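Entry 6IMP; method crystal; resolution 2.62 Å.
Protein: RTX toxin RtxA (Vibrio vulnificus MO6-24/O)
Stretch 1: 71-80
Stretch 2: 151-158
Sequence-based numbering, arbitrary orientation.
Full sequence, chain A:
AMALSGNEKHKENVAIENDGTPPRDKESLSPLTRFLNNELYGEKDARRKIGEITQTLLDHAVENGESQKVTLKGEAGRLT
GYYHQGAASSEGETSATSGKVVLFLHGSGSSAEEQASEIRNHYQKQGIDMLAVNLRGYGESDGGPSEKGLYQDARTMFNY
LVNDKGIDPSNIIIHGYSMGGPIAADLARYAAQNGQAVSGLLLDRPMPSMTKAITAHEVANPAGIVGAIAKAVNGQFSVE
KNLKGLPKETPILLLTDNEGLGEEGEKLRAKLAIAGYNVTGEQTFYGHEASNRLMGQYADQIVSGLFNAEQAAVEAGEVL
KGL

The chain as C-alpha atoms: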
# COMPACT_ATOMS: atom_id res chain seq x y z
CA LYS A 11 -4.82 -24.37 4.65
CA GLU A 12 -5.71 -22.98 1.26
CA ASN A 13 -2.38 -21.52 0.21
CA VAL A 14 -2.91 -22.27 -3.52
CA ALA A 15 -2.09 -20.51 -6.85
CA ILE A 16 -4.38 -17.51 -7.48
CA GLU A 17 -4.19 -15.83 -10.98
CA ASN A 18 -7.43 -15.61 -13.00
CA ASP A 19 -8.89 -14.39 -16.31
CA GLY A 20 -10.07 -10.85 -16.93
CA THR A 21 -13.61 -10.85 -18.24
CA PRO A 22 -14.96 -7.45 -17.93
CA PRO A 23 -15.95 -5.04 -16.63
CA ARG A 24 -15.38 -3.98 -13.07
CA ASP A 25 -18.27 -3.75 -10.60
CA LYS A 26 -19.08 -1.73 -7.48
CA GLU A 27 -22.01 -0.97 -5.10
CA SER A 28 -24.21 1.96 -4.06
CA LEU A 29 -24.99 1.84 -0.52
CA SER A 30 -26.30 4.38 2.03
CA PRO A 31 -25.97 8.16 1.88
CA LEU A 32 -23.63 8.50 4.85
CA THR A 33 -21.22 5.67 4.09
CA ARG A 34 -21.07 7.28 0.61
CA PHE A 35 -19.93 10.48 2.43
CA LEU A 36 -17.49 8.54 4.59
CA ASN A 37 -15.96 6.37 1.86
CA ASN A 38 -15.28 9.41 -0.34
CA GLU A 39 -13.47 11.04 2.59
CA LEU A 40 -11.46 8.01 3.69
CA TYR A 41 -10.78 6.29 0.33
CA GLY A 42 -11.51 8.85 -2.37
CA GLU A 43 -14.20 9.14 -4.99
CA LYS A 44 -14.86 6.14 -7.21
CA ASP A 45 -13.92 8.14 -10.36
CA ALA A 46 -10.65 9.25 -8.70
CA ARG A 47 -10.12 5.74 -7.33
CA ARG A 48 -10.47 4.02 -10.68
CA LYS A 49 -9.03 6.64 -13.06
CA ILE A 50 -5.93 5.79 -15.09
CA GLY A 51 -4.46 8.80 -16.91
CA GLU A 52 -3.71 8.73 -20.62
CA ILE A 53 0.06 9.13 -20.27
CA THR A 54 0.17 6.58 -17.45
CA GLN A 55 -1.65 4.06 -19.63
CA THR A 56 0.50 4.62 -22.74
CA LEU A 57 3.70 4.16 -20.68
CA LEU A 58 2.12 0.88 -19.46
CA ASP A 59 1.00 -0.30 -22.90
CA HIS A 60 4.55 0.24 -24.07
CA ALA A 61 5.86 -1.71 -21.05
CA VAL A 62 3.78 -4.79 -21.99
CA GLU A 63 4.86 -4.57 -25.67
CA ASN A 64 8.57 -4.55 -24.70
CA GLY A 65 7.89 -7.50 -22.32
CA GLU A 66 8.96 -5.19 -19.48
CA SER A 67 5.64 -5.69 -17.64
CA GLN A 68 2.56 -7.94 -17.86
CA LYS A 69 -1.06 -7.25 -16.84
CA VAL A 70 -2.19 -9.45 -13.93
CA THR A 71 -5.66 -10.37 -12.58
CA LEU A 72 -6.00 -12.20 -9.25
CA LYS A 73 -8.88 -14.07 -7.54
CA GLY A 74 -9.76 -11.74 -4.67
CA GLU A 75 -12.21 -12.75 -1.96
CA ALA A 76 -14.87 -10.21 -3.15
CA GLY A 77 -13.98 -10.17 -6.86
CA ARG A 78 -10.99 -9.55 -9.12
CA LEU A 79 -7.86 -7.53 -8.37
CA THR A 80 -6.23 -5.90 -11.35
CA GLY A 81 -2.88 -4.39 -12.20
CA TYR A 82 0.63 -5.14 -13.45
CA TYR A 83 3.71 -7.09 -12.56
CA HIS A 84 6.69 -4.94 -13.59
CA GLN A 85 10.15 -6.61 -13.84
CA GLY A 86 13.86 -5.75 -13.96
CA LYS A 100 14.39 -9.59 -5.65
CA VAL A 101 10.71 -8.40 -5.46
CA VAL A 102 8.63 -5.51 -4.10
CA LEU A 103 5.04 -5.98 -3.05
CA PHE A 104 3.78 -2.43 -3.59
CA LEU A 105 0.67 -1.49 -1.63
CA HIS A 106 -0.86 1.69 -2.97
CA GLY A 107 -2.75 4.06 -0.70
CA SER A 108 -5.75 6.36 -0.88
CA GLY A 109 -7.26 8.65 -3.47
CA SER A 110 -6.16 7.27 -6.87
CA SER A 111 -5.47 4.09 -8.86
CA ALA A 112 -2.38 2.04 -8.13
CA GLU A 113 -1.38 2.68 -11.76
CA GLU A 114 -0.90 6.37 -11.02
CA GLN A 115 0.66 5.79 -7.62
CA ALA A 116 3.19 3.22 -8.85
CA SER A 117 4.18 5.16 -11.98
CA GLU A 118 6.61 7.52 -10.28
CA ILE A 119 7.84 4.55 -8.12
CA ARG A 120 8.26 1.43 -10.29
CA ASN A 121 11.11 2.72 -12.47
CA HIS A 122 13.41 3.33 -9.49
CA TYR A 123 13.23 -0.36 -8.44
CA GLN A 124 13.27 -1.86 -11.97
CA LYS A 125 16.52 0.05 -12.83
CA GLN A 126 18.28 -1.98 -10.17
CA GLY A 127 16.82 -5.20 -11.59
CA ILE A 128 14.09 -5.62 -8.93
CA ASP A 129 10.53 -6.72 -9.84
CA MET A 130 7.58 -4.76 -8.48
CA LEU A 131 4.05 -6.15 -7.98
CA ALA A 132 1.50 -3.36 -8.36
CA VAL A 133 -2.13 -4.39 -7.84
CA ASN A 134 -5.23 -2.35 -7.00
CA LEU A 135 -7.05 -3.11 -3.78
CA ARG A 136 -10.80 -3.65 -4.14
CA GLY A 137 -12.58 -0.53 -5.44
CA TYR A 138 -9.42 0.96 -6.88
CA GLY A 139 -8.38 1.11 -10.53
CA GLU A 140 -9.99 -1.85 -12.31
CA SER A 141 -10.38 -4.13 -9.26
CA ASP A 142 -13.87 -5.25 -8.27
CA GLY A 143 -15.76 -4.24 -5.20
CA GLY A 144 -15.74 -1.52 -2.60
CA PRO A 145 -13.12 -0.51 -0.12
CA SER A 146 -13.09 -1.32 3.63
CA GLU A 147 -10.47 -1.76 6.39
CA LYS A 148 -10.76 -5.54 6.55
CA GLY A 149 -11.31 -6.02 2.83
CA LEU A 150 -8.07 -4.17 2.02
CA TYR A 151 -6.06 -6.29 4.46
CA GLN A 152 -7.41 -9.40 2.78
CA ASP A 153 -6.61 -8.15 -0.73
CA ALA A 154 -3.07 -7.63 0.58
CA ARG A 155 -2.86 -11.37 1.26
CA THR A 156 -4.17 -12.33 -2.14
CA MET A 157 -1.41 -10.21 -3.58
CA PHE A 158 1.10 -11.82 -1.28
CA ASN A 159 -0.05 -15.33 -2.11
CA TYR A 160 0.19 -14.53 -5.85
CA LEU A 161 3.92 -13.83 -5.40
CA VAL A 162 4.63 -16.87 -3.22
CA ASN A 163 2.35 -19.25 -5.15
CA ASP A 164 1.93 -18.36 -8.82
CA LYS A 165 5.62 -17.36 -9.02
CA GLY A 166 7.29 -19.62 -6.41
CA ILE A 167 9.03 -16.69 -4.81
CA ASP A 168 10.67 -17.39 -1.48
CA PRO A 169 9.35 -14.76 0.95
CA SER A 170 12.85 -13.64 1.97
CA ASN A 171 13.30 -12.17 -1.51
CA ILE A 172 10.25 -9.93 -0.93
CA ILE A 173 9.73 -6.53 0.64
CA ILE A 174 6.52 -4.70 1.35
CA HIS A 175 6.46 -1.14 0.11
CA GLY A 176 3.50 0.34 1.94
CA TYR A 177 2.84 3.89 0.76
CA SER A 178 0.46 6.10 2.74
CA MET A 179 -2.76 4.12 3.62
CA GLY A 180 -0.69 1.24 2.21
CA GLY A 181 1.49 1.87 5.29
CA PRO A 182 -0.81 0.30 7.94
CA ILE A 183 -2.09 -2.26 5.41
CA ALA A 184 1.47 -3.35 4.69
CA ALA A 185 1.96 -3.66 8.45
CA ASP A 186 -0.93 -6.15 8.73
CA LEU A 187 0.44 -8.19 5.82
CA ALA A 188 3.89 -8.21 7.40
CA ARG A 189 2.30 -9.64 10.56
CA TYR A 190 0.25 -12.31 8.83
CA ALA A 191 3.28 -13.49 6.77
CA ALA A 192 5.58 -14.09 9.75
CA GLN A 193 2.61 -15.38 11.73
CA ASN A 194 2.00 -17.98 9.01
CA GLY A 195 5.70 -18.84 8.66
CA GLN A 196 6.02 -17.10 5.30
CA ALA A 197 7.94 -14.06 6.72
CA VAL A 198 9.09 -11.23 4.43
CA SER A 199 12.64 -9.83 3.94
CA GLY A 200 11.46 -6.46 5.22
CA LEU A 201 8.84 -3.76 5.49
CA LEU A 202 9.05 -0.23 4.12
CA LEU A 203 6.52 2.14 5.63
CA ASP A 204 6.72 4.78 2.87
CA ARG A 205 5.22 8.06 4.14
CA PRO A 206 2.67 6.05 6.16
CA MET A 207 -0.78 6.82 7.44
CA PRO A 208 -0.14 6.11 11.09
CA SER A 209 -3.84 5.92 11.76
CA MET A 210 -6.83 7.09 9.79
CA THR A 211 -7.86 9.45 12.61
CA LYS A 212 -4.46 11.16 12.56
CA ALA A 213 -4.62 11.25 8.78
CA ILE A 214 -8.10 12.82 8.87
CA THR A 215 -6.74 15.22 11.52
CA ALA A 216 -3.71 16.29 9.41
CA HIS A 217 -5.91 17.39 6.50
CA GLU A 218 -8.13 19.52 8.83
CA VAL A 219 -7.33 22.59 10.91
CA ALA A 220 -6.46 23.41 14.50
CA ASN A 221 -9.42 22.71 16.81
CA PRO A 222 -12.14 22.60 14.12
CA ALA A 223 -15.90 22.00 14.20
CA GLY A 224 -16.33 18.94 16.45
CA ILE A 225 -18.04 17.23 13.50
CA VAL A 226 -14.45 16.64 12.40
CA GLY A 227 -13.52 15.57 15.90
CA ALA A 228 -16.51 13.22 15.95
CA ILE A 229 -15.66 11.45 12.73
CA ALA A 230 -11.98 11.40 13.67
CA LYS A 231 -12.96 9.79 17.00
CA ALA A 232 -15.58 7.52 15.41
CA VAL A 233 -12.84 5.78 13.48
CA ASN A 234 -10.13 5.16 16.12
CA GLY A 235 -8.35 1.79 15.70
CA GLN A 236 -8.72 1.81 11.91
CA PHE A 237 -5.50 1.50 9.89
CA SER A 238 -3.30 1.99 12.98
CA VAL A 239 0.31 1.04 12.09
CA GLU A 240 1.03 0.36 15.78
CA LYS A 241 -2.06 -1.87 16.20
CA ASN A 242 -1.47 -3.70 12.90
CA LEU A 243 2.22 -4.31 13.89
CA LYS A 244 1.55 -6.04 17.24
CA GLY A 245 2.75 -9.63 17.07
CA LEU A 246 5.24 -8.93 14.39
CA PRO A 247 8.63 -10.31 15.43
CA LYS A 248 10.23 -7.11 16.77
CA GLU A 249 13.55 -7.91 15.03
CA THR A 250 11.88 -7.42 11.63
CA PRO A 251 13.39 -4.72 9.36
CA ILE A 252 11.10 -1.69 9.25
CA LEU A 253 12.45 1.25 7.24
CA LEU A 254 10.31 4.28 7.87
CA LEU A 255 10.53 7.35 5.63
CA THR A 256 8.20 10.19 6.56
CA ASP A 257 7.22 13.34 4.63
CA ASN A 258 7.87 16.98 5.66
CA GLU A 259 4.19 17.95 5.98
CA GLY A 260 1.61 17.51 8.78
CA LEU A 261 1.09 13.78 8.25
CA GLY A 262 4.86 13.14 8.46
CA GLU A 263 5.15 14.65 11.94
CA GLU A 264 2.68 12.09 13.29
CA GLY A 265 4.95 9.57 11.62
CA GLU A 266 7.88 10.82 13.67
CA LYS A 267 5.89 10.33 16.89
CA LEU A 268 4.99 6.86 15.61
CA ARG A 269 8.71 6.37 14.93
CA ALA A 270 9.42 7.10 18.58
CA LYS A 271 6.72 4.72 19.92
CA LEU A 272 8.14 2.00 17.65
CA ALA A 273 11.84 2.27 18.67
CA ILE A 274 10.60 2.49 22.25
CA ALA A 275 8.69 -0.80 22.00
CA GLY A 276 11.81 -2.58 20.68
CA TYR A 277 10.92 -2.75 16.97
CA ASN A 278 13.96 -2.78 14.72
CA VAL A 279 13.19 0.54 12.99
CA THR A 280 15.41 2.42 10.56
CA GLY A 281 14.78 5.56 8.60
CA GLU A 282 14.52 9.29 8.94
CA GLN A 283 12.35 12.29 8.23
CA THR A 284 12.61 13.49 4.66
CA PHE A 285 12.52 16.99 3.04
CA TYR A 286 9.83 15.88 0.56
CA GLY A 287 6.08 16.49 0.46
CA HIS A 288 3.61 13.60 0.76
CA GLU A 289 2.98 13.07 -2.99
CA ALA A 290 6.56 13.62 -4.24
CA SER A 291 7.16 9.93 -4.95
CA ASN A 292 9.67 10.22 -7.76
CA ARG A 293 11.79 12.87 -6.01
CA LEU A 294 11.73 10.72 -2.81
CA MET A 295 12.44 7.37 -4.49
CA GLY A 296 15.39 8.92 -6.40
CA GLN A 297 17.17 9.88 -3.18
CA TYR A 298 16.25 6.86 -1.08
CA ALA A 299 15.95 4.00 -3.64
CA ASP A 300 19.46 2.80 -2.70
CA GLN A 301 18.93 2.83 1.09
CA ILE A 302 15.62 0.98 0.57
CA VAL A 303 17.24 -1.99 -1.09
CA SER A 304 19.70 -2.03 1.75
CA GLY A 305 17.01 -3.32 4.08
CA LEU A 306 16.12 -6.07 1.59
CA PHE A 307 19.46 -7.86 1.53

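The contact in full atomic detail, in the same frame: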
# COMPACT_ATOMS: atom_id res chain seq x y z
N THR A 71 -4.38 -10.32 -13.31
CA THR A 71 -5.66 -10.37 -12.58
C THR A 71 -5.61 -11.50 -11.57
O THR A 71 -5.21 -12.61 -11.91
CB THR A 71 -6.86 -10.62 -13.51
OG1 THR A 71 -7.03 -9.50 -14.41
CG2 THR A 71 -8.14 -10.79 -12.70
N LEU A 72 -6.06 -11.23 -10.34
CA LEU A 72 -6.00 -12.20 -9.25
C LEU A 72 -7.42 -12.51 -8.76
O LEU A 72 -8.32 -11.68 -8.91
CB LEU A 72 -5.16 -11.65 -8.10
CG LEU A 72 -3.76 -11.09 -8.41
CD1 LEU A 72 -3.08 -10.69 -7.11
CD2 LEU A 72 -2.89 -12.10 -9.16
N LYS A 73 -7.60 -13.70 -8.18
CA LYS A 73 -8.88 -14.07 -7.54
C LYS A 73 -8.95 -13.52 -6.11
O LYS A 73 -8.57 -14.19 -5.13
CB LYS A 73 -9.09 -15.59 -7.51
CG LYS A 73 -10.42 -16.02 -6.87
CD LYS A 73 -10.32 -17.31 -6.06
CE LYS A 73 -10.00 -18.51 -6.94
NZ LYS A 73 -10.62 -19.77 -6.44
N GLY A 74 -9.48 -12.31 -5.99
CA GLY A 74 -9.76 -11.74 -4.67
C GLY A 74 -10.94 -12.41 -4.01
O GLY A 74 -11.68 -13.15 -4.66
N GLU A 75 -11.11 -12.15 -2.73
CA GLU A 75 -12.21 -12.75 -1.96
C GLU A 75 -13.59 -12.13 -2.27
O GLU A 75 -14.61 -12.78 -2.06
CB GLU A 75 -11.91 -12.70 -0.46
CG GLU A 75 -12.96 -13.41 0.39
CD GLU A 75 -12.64 -13.39 1.87
OE1 GLU A 75 -11.68 -12.69 2.27
OE2 GLU A 75 -13.37 -14.06 2.64
N ALA A 76 -13.61 -10.89 -2.77
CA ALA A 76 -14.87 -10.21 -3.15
C ALA A 76 -15.02 -10.06 -4.66
O ALA A 76 -16.02 -9.53 -5.13
CB ALA A 76 -14.97 -8.85 -2.48
N GLY A 77 -14.04 -10.51 -5.43
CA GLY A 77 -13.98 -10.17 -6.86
C GLY A 77 -12.56 -10.20 -7.38
O GLY A 77 -11.69 -10.82 -6.78
N ARG A 78 -12.32 -9.53 -8.51
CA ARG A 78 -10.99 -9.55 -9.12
C ARG A 78 -10.15 -8.31 -8.83
O ARG A 78 -10.67 -7.22 -8.57
CB ARG A 78 -11.06 -9.90 -10.61
CG ARG A 78 -11.69 -8.86 -11.51
CD ARG A 78 -12.12 -9.50 -12.83
NE ARG A 78 -12.69 -8.52 -13.74
CZ ARG A 78 -13.91 -8.00 -13.64
NH1 ARG A 78 -14.34 -7.12 -14.54
NH2 ARG A 78 -14.73 -8.38 -12.66
N LEU A 79 -8.84 -8.53 -8.79
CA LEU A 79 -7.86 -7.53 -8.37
C LEU A 79 -6.86 -7.31 -9.49
O LEU A 79 -6.05 -8.19 -9.80
CB LEU A 79 -7.11 -8.00 -7.12
CG LEU A 79 -7.92 -8.24 -5.84
CD1 LEU A 79 -7.08 -8.96 -4.79
CD2 LEU A 79 -8.46 -6.93 -5.29
N THR A 80 -6.89 -6.12 -10.07
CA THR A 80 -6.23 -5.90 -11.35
C THR A 80 -5.03 -4.97 -11.22
O THR A 80 -5.08 -3.96 -10.51
CB THR A 80 -7.21 -5.29 -12.34
OG1 THR A 80 -7.68 -4.05 -11.82
CG2 THR A 80 -8.37 -6.23 -12.56
N TYR A 151 -7.05 -5.40 3.84
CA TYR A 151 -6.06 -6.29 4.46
C TYR A 151 -6.07 -7.66 3.80
O TYR A 151 -5.04 -8.28 3.62
CB TYR A 151 -6.31 -6.48 5.95
CG TYR A 151 -6.19 -5.23 6.82
CD1 TYR A 151 -5.27 -4.22 6.54
CD2 TYR A 151 -6.98 -5.09 7.96
CE1 TYR A 151 -5.16 -3.10 7.36
CE2 TYR A 151 -6.87 -3.98 8.77
CZ TYR A 151 -5.97 -2.99 8.47
OH TYR A 151 -5.87 -1.89 9.29
N GLN A 152 -7.26 -8.12 3.46
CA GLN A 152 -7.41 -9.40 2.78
C GLN A 152 -6.80 -9.38 1.38
O GLN A 152 -5.98 -10.24 1.04
CB GLN A 152 -8.89 -9.80 2.71
CG GLN A 152 -9.36 -10.48 3.99
CD GLN A 152 -8.86 -11.90 4.10
OE1 GLN A 152 -8.56 -12.57 3.09
NE2 GLN A 152 -8.76 -12.39 5.34
N ASP A 153 -7.15 -8.34 0.62
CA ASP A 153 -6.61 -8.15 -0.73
C ASP A 153 -5.07 -8.11 -0.70
O ASP A 153 -4.42 -8.58 -1.63
CB ASP A 153 -7.16 -6.87 -1.34
CG ASP A 153 -8.67 -6.91 -1.53
OD1 ASP A 153 -9.26 -8.02 -1.47
OD2 ASP A 153 -9.28 -5.84 -1.74
N ALA A 154 -4.51 -7.59 0.38
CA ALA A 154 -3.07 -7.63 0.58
C ALA A 154 -2.53 -9.06 0.57
O ALA A 154 -1.43 -9.32 0.08
CB ALA A 154 -2.71 -6.94 1.88
N ARG A 155 -3.31 -9.99 1.09
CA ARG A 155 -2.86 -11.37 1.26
C ARG A 155 -2.99 -12.13 -0.04
O ARG A 155 -2.17 -13.01 -0.35
CB ARG A 155 -3.67 -12.06 2.35
CG ARG A 155 -3.97 -11.18 3.56
CD ARG A 155 -3.76 -11.95 4.84
NE ARG A 155 -3.91 -11.12 6.03
CZ ARG A 155 -4.87 -11.27 6.94
NH1 ARG A 155 -5.82 -12.18 6.79
NH2 ARG A 155 -4.89 -10.48 8.02
N THR A 156 -4.04 -11.83 -0.79
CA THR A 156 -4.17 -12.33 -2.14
C THR A 156 -2.90 -11.99 -2.88
O THR A 156 -2.23 -12.88 -3.41
CB THR A 156 -5.35 -11.67 -2.87
OG1 THR A 156 -6.55 -11.97 -2.17
CG2 THR A 156 -5.46 -12.17 -4.31
N MET A 157 -2.56 -10.71 -2.86
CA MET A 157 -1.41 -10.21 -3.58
C MET A 157 -0.16 -10.91 -3.11
O MET A 157 0.66 -11.31 -3.92
CB MET A 157 -1.27 -8.72 -3.37
CG MET A 157 -2.27 -7.89 -4.14
SD MET A 157 -2.11 -6.20 -3.59
CE MET A 157 -3.81 -5.64 -3.66
N PHE A 158 -0.01 -11.04 -1.81
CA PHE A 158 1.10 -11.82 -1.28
C PHE A 158 1.12 -13.21 -1.89
O PHE A 158 2.07 -13.59 -2.56
CB PHE A 158 1.05 -11.94 0.23
CG PHE A 158 2.31 -12.48 0.83
CD1 PHE A 158 3.52 -11.82 0.60
CD2 PHE A 158 2.31 -13.61 1.61
CE1 PHE A 158 4.70 -12.29 1.14
CE2 PHE A 158 3.49 -14.09 2.16
CZ PHE A 158 4.69 -13.43 1.92

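Residues 71-80 form two strands, 71-73 and 78-80, joined by a turn, and residues 151-158 belong to a longer helix that lies against them. The strands are paired in antiparallel fashion at Leu72 and Leu79, whose backbones exchange two hydrogen bonds: Leu72 N to Leu79 O (3.1 Å) and Leu79 N to Leu72 O (3.2 Å). In the helix, i to i+4 bonds such as Thr156 N to Gln152 O (3.1 Å) and Met157 N to Asp153 O (3.1 Å) hold the backbone. The axes of strand 71-73 and the helix approach to 8.8 Å, their N-to-C directions 113° apart. The backbones come nearest at the turn, where Gly74 CA and Thr156 CA are 6.2 Å apart.

The side chains of Leu72 and Leu79, neighbours across the paired strands, both point toward the helix. Thr156 lies at the centre of the contact. Its methyl CG2 sits 3.6 Å from Leu79 CD1 and 3.8 Å from Leu72 CB, so the threonine presents a carbon surface to both leucines. The same CG2 is 3.8 Å from the carbonyl oxygen of Lys73, whose own side chain points away from the helix. Leu72 also reaches Met157, with its CD1 4.2 Å from Met157 CG, an apolar contact. Leu79 CD2 packs 3.8 Å from Asp153 CG; the carboxylate oxygens of Asp153 are hydrogen-bonded elsewhere in the structure, which satisfies the acid beside this apolar neighbour.

No hydrogen bond joins the two stretches. At the exposed margin, Glu75 extends toward Gln152 with chi1 and chi2 both t, but Glu75 OE1 and Gln152 OE1, 3.2 Å apart, are both acceptors as modelled. The association therefore rests on van der Waals packing, burying 350 Å² in total.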